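Local coordinates for protein putative glycoside hydrolase (Parabacteroides distasonis ATCC 8503, PDB 3GYC) that is a putative glycoside hydrolase of the cellulase-like, TIM-barrel kind, and probably cleaves glycosidic bonds in carbohydrates, at residues G181-E186 against Y210-G215. Sequence-based numbering, arbitrary orientation.
Sequences GNWYKE and YSFDHG
W183 and Y184 both hold CG in the crowded position between backbone N and carbonyl carbon (chi1 65° for W183), whereas F212 sets CG anti to its carbonyl carbon and H214 sets CG anti to its backbone N. These torsions lay two aromatic pairs between the loop ahead of helix 186-200 and the loop after barrel strand 208-209. In the first, the five-membered ring of W183 lies flat on F212, planes 3° apart and centroids 3.6 Å apart. F212 CE2 sits over the indole at 3.4 Å from W183 CD2, and W183 CB adds a CH-pi contact, 3.7 Å from the F212 ring centroid. The far face of F212 carries the carbonyl of Y210, so the phenyl is sandwiched; M192 of helix 186-200 touches both rings and L189 touches W183. In the second pair Y184 turns its edge to one face of H214 in a T-shaped stack, planes 77° apart, with Y184 CE2 3.6 Å from H214 CE1. H214 also rests against the backbone carbonyl of G181, its CD2 3.2 Å from G181 O. N182 OD1 lies obliquely to the imidazole, while N182 ND2 is bonded to V178 O. A single water links the loops: it accepts from W183 NE1 at 3.3 Å and donates to H214 O at 2.7 Å, a carbonyl that also bonds H233. An alanine in place of W183 would remove the indole and its N-H, and would probably hold the two loops together less firmly. One flat stack, one edge-to-face pair and a bridging water thus join these loops beyond the C-terminal ends of the barrel strands, and the oxygens of G181 and N182 beside the imidazole may bias its charge weakly.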
# COMPACT_ATOMS: atom_id res chain seq x y z
N GLY A 181 6.91 -1.64 -13.52
CA GLY A 181 7.77 -1.02 -12.52
C GLY A 181 8.70 0.11 -12.91
O GLY A 181 9.30 0.71 -12.02
N ASN A 182 8.83 0.44 -14.21
CA ASN A 182 9.74 1.53 -14.63
C ASN A 182 9.15 2.93 -14.55
O ASN A 182 9.07 3.67 -15.55
CB ASN A 182 10.29 1.25 -16.01
CG ASN A 182 11.00 -0.05 -16.06
OD1 ASN A 182 11.36 -0.60 -15.02
ND2 ASN A 182 11.17 -0.59 -17.25
N TRP A 183 8.82 3.32 -13.33
CA TRP A 183 8.18 4.60 -13.06
C TRP A 183 9.03 5.79 -13.47
O TRP A 183 8.51 6.85 -13.76
CB TRP A 183 7.83 4.72 -11.59
CG TRP A 183 9.02 4.75 -10.65
CD1 TRP A 183 9.55 3.69 -9.98
CD2 TRP A 183 9.82 5.89 -10.30
NE1 TRP A 183 10.61 4.11 -9.21
CE2 TRP A 183 10.81 5.45 -9.40
CE3 TRP A 183 9.78 7.24 -10.64
CZ2 TRP A 183 11.73 6.31 -8.84
CZ3 TRP A 183 10.70 8.09 -10.09
CH2 TRP A 183 11.67 7.62 -9.20
N TYR A 184 10.34 5.58 -13.50
CA TYR A 184 11.31 6.65 -13.79
C TYR A 184 11.49 6.99 -15.27
O TYR A 184 12.19 7.96 -15.56
CB TYR A 184 12.67 6.31 -13.18
CG TYR A 184 13.20 4.95 -13.62
CD1 TYR A 184 13.94 4.78 -14.79
CD2 TYR A 184 12.95 3.82 -12.85
CE1 TYR A 184 14.39 3.53 -15.16
CE2 TYR A 184 13.41 2.60 -13.20
CZ TYR A 184 14.12 2.45 -14.34
OH TYR A 184 14.54 1.19 -14.62
N LYS A 185 10.91 6.20 -16.18
CA LYS A 185 11.02 6.49 -17.62
C LYS A 185 10.26 7.79 -17.94
O LYS A 185 9.29 8.12 -17.25
CB LYS A 185 10.56 5.30 -18.50
CG LYS A 185 11.51 4.09 -18.48
CD LYS A 185 11.20 3.07 -19.58
N GLU A 186 10.71 8.50 -18.97
CA GLU A 186 10.17 9.83 -19.29
C GLU A 186 8.65 9.91 -19.46
O GLU A 186 8.04 10.90 -19.04
CB GLU A 186 10.87 10.45 -20.53
N TYR A 210 2.51 8.78 -6.28
CA TYR A 210 2.22 7.50 -6.91
C TYR A 210 3.14 6.52 -6.18
O TYR A 210 4.29 6.88 -5.87
CB TYR A 210 2.53 7.46 -8.38
CG TYR A 210 1.56 8.13 -9.34
CD1 TYR A 210 1.43 9.50 -9.39
CD2 TYR A 210 0.87 7.38 -10.28
CE1 TYR A 210 0.59 10.12 -10.34
CE2 TYR A 210 0.03 7.97 -11.22
CZ TYR A 210 -0.10 9.34 -11.24
OH TYR A 210 -0.93 9.92 -12.16
N SER A 211 2.65 5.32 -5.86
CA SER A 211 3.46 4.34 -5.12
C SER A 211 4.18 3.38 -6.06
O SER A 211 3.66 3.02 -7.11
CB SER A 211 2.62 3.56 -4.11
OG SER A 211 1.58 2.81 -4.70
N PHE A 212 5.38 3.00 -5.65
CA PHE A 212 6.27 2.18 -6.43
C PHE A 212 6.80 0.92 -5.72
O PHE A 212 6.88 0.87 -4.48
CB PHE A 212 7.48 3.01 -6.83
CG PHE A 212 7.15 4.36 -7.46
CD1 PHE A 212 6.15 4.50 -8.40
CD2 PHE A 212 7.94 5.46 -7.16
CE1 PHE A 212 5.88 5.71 -8.97
CE2 PHE A 212 7.70 6.68 -7.74
CZ PHE A 212 6.66 6.81 -8.66
N ASP A 213 7.14 -0.11 -6.51
CA ASP A 213 7.77 -1.32 -6.00
C ASP A 213 9.14 -1.61 -6.69
O ASP A 213 9.81 -2.57 -6.32
CB ASP A 213 6.87 -2.54 -6.14
CG ASP A 213 6.50 -2.85 -7.62
OD1 ASP A 213 6.76 -2.02 -8.52
OD2 ASP A 213 5.93 -3.94 -7.87
N HIS A 214 9.54 -0.79 -7.67
CA HIS A 214 10.82 -0.98 -8.35
C HIS A 214 11.96 -0.99 -7.31
O HIS A 214 12.06 -0.07 -6.47
CB HIS A 214 11.04 0.12 -9.37
CG HIS A 214 12.09 -0.22 -10.36
ND1 HIS A 214 13.42 0.10 -10.18
CD2 HIS A 214 12.02 -0.88 -11.53
CE1 HIS A 214 14.12 -0.35 -11.20
NE2 HIS A 214 13.29 -0.95 -12.04
N GLY A 215 12.80 -2.01 -7.38
CA GLY A 215 13.84 -2.24 -6.36
C GLY A 215 15.04 -1.30 -6.31
O GLY A 215 15.74 -1.21 -5.29
O HOH W 1 12.75 2.41 -7.43